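Local coordinates for protein 4-oxalocrotonate tautomerase (Staphylococcus aureus, PDB 2X4K) that belongs to the tautomerase family of the MIF clan, whose small beta-alpha-beta chains here assemble as a six-subunit protein, at residues A[4-9]-A[28-33]; A[20-25]-A[43-48]. All coordinates share one frame; numbering follows the deposited sequence. Where two conformers were deposited one is given.

Overall arrangement
Contacts 1 and 2 fasten the same helix, 16-34, to two neighbouring parallel strands, and both lie on the buried, helix-facing side of the sheet in one beta-alpha-beta unit. Both are apolar and without hydrogen bonds between their segments, and their centres lie about 10 Å apart. Contact 1 is the smaller: one valine late in the helix meets Val6 of strand 5-11 and Pro4 just before it. Contact 2 buries about twice the area, with two helix residues against two residues of strand 42-48. The strands themselves are joined by backbone bonds, such as Val8 N to Val44 O. Polar chemistry lies off these apolar patches, with zinc at Glu31 beside contact 1 and at Glu46 beside contact 2.

Contact 1: residues A[4-9]-A[28-33]; sequences PIVNVK and DAVEKT. With ZN (zinc ion), chain F; ACT (acetate ion), chain G.
Val30 alone carries the helix side of this contact, splitting its two methyls between Pro4 and Val6. CG1, anti to the backbone N (chi1 172°), approaches the proline ring obliquely and touches Pro4 CB and CG alike, both at 3.8 Å. The other methyl meets Val6, with Val30 CG2 4.0 Å from Val6 CG2 as the two side chains pass in opposite directions. Two residues of segment 4-9 thus meet one helix residue; 102 Å² is buried, and the side-chain contacts are all apolar.

Beyond this small apolar patch the helix turn is polar. Ala29 O accepts two bonds, from the backbone N of Thr33 and, on the opposite face of the carbonyl, from Thr33 OG1 at 2.8 Å, which ties that hydroxyl back onto the helix. Glu31, extended from the helix, binds zinc through one oxygen, OE2, at 1.9 Å, while its OE1 makes a salt bridge to Arg38. Lys32 NZ donates to an acetate oxygen, OXT, 2.7 Å away.

From the loop that follows the helix, Ile41 packs on Pro4 and Val30 and Ala36 on Pro4, and Leu22 of the second subunit packs on Val30. Strand 5-11 lies between strand 42-48 of its own chain and an antiparallel strand of that second subunit, where Val6 meets its counterpart.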
# COMPACT_ATOMS: atom_id res chain seq x y z
N PRO A 4 10.93 -1.98 -9.94
CA PRO A 4 10.71 -1.60 -8.55
C PRO A 4 9.73 -0.43 -8.38
O PRO A 4 9.78 0.55 -9.13
CB PRO A 4 12.11 -1.22 -8.06
CG PRO A 4 13.04 -1.96 -8.97
CD PRO A 4 12.35 -1.89 -10.30
N ILE A 5 8.84 -0.57 -7.41
CA ILE A 5 7.90 0.48 -7.05
C ILE A 5 8.11 0.76 -5.58
O ILE A 5 7.90 -0.11 -4.74
CB ILE A 5 6.47 0.04 -7.30
CG1 ILE A 5 6.30 -0.25 -8.78
CG2 ILE A 5 5.49 1.10 -6.83
CD1 ILE A 5 4.92 -0.67 -9.15
N VAL A 6 8.54 1.98 -5.29
CA VAL A 6 8.86 2.40 -3.95
C VAL A 6 7.81 3.39 -3.48
O VAL A 6 7.45 4.32 -4.20
CB VAL A 6 10.23 3.08 -3.92
CG1 VAL A 6 10.63 3.42 -2.50
CG2 VAL A 6 11.28 2.19 -4.56
N ASN A 7 7.31 3.16 -2.27
CA ASN A 7 6.39 4.07 -1.62
C ASN A 7 7.05 4.56 -0.34
O ASN A 7 7.52 3.75 0.47
CB ASN A 7 5.09 3.34 -1.30
CG ASN A 7 3.99 4.28 -0.91
OD1 ASN A 7 3.72 4.49 0.27
ND2 ASN A 7 3.33 4.86 -1.91
N VAL A 8 7.13 5.87 -0.16
CA VAL A 8 7.72 6.44 1.04
C VAL A 8 6.65 7.24 1.77
O VAL A 8 6.18 8.25 1.26
CB VAL A 8 8.90 7.39 0.72
CG1 VAL A 8 9.51 7.89 2.03
CG2 VAL A 8 9.94 6.71 -0.15
N LYS A 9 6.28 6.79 2.96
CA LYS A 9 5.39 7.53 3.84
C LYS A 9 6.24 8.28 4.84
O LYS A 9 7.09 7.68 5.49
CB LYS A 9 4.44 6.59 4.58
CG LYS A 9 3.43 5.87 3.71
CD LYS A 9 2.73 4.77 4.52
CE LYS A 9 1.78 3.93 3.68
NZ LYS A 9 0.51 4.65 3.39
N ASP A 28 18.78 5.78 -6.63
CA ASP A 28 20.18 5.34 -6.65
C ASP A 28 20.35 4.10 -5.79
O ASP A 28 21.04 3.15 -6.19
CB ASP A 28 21.12 6.40 -6.05
CG ASP A 28 21.27 7.67 -6.89
OD1 ASP A 28 20.85 7.71 -8.06
OD2 ASP A 28 21.86 8.63 -6.34
N ALA A 29 19.79 4.12 -4.59
CA ALA A 29 19.92 3.02 -3.64
C ALA A 29 19.34 1.72 -4.18
O ALA A 29 19.95 0.66 -4.07
CB ALA A 29 19.25 3.38 -2.32
N VAL A 30 18.14 1.80 -4.75
CA VAL A 30 17.49 0.62 -5.32
C VAL A 30 18.32 0.10 -6.49
O VAL A 30 18.59 -1.10 -6.59
CB VAL A 30 16.05 0.95 -5.76
CG1 VAL A 30 15.45 -0.22 -6.54
CG2 VAL A 30 15.19 1.29 -4.55
N GLU A 31 18.73 1.00 -7.36
CA GLU A 31 19.49 0.62 -8.55
C GLU A 31 20.78 -0.11 -8.19
O GLU A 31 21.08 -1.16 -8.75
CB GLU A 31 19.81 1.86 -9.37
CG GLU A 31 20.51 1.55 -10.68
CD GLU A 31 20.95 2.79 -11.42
OE1 GLU A 31 20.42 3.89 -11.17
OE2 GLU A 31 21.85 2.65 -12.26
N LYS A 32 21.56 0.46 -7.28
CA LYS A 32 22.88 -0.09 -7.03
C LYS A 32 22.82 -1.41 -6.26
O LYS A 32 23.70 -2.24 -6.43
CB LYS A 32 23.79 0.92 -6.35
CG LYS A 32 23.49 1.22 -4.92
CD LYS A 32 24.41 2.33 -4.47
CE LYS A 32 24.29 2.60 -3.00
NZ LYS A 32 25.13 3.77 -2.62
N THR A 33 21.80 -1.61 -5.43
CA THR A 33 21.76 -2.80 -4.59
C THR A 33 21.06 -3.98 -5.25
O THR A 33 21.33 -5.12 -4.88
CB THR A 33 21.09 -2.52 -3.24
OG1 THR A 33 19.74 -2.08 -3.44
CG2 THR A 33 21.87 -1.50 -2.45
ZN ZN F . 22.55 4.20 -13.15
C ACT G . 25.46 5.89 -0.01
O ACT G . 24.79 5.84 1.05
OXT ACT G . 26.10 4.86 -0.32
CH3 ACT G . 25.51 7.12 -0.86

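Contact 2: residues A[20-25]-A[43-48]; sequences KNLVSE and VVIEEM
Ile45 reaches from its strand toward Leu22 and Val23 of the helix. Its CB points toward the helix, and CG1 leaves it anti to the carbonyl carbon (chi1 -54°), coming within 4.2 Å of Leu22 CD2. The chain then runs on almost fully extended, and CD1 meets both helix residues, 3.6 Å from Val23 CG2 and 4.0 Å from Leu22 CD2. These Ile45 distances hold for one of its two modelled conformers.

From the helix side, Leu22 uses one branch, its CD2 methyl touching the far end of the isoleucine at an angle. Val23 uses a single methyl as well: CG2, on the side of its backbone N, touches the isoleucine tip and also stands 4.1 Å from Val43 CG1, the valine side chains lying alongside one another and pointing opposite ways. Val43 and Ile45, two residues apart on the strand, therefore face the helix together, whereas Val44 between them points to the other face of the sheet. The whole contact is apolar and buried, 206 Å² in all.

Segment 20-25 runs at 142° to segment 43-48, closer to antiparallel than to perpendicular, with their axes approaching to 9.1 Å. The first belongs to helix 16-34, the crossover helix of the beta-alpha-beta unit, and the second to strand 42-48. Leu19, one turn earlier in the helix, and Leu10 of the adjacent parallel strand 5-11 also pack on Ile45; an antiparallel strand of the fifth subunit extends the sheet beside Val43 and Val44.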
# COMPACT_ATOMS: atom_id res chain seq x y z
N LYS A 20 12.83 16.20 -3.89
CA LYS A 20 13.58 15.97 -5.13
C LYS A 20 14.76 15.03 -4.86
O LYS A 20 14.96 14.04 -5.57
CB LYS A 20 14.09 17.30 -5.69
CG LYS A 20 14.83 17.18 -7.01
CD LYS A 20 15.10 18.55 -7.61
CE LYS A 20 16.04 18.45 -8.79
NZ LYS A 20 17.43 18.17 -8.37
N ASN A 21 15.52 15.34 -3.82
CA ASN A 21 16.69 14.55 -3.46
C ASN A 21 16.30 13.17 -2.97
O ASN A 21 16.98 12.20 -3.29
CB ASN A 21 17.52 15.28 -2.40
CG ASN A 21 18.15 16.54 -2.93
OD1 ASN A 21 18.37 16.69 -4.14
ND2 ASN A 21 18.43 17.47 -2.04
N LEU A 22 15.23 13.06 -2.19
CA LEU A 22 14.75 11.76 -1.73
C LEU A 22 14.45 10.85 -2.92
O LEU A 22 14.87 9.69 -2.95
CB LEU A 22 13.50 11.96 -0.88
CG LEU A 22 12.78 10.73 -0.35
CD1 LEU A 22 13.68 9.90 0.55
CD2 LEU A 22 11.50 11.16 0.37
N VAL A 23 13.73 11.37 -3.91
CA VAL A 23 13.40 10.56 -5.08
C VAL A 23 14.67 10.11 -5.82
O VAL A 23 14.78 8.95 -6.20
CB VAL A 23 12.44 11.31 -6.04
CG1 VAL A 23 12.30 10.58 -7.37
CG2 VAL A 23 11.08 11.46 -5.39
N SER A 24 15.63 11.01 -6.01
CA SER A 24 16.85 10.65 -6.71
C SER A 24 17.71 9.66 -5.94
O SER A 24 18.18 8.67 -6.50
CB SER A 24 17.66 11.90 -7.04
OG SER A 24 18.76 11.60 -7.88
N GLU A 25 17.92 9.92 -4.65
CA GLU A 25 18.81 9.09 -3.83
C GLU A 25 18.20 7.73 -3.53
O GLU A 25 18.92 6.73 -3.49
CB GLU A 25 19.19 9.81 -2.54
CG GLU A 25 19.97 11.11 -2.78
CD GLU A 25 21.48 11.00 -2.62
OE1 GLU A 25 22.01 9.88 -2.41
OE2 GLU A 25 22.14 12.05 -2.69
N VAL A 43 9.13 5.92 -7.79
CA VAL A 43 9.04 6.35 -6.40
C VAL A 43 7.81 7.23 -6.22
O VAL A 43 7.58 8.15 -6.99
CB VAL A 43 10.30 7.12 -5.95
CG1 VAL A 43 10.17 7.56 -4.49
CG2 VAL A 43 11.53 6.27 -6.16
N VAL A 44 7.04 6.93 -5.18
CA VAL A 44 5.92 7.75 -4.76
C VAL A 44 6.12 8.15 -3.31
O VAL A 44 6.48 7.31 -2.49
CB VAL A 44 4.59 6.97 -4.89
CG1 VAL A 44 3.43 7.78 -4.31
CG2 VAL A 44 4.34 6.60 -6.35
N ILE A 45 5.90 9.43 -3.04
CA ILE A 45 5.99 9.96 -1.69
C ILE A 45 4.58 10.30 -1.20
O ILE A 45 3.82 10.98 -1.89
CB ILE A 45 6.86 11.23 -1.64
CG1 ILE A 45 8.24 10.96 -2.25
CG2 ILE A 45 7.03 11.69 -0.20
CD1 ILE A 45 9.00 12.22 -2.56
N GLU A 46 4.24 9.81 -0.01
CA GLU A 46 2.98 10.13 0.65
C GLU A 46 3.30 10.83 1.95
O GLU A 46 3.88 10.22 2.84
CB GLU A 46 2.19 8.87 0.95
CG GLU A 46 1.77 8.09 -0.26
CD GLU A 46 0.81 6.98 0.10
OE1 GLU A 46 1.19 6.09 0.89
OE2 GLU A 46 -0.34 7.03 -0.38
N GLU A 47 2.92 12.09 2.05
CA GLU A 47 3.15 12.85 3.27
C GLU A 47 2.00 12.62 4.24
O GLU A 47 0.84 12.51 3.84
CB GLU A 47 3.35 14.33 2.94
CG GLU A 47 4.66 14.60 2.20
CD GLU A 47 4.94 16.08 1.95
OE1 GLU A 47 4.69 16.54 0.83
OE2 GLU A 47 5.40 16.78 2.88
N MET A 48 2.33 12.53 5.53
CA MET A 48 1.36 12.25 6.58
C MET A 48 1.33 13.36 7.60
O MET A 48 2.37 13.86 8.03
CB MET A 48 1.74 10.96 7.32
CG MET A 48 2.04 9.75 6.47
SD MET A 48 2.40 8.33 7.52
CE MET A 48 4.09 8.61 8.03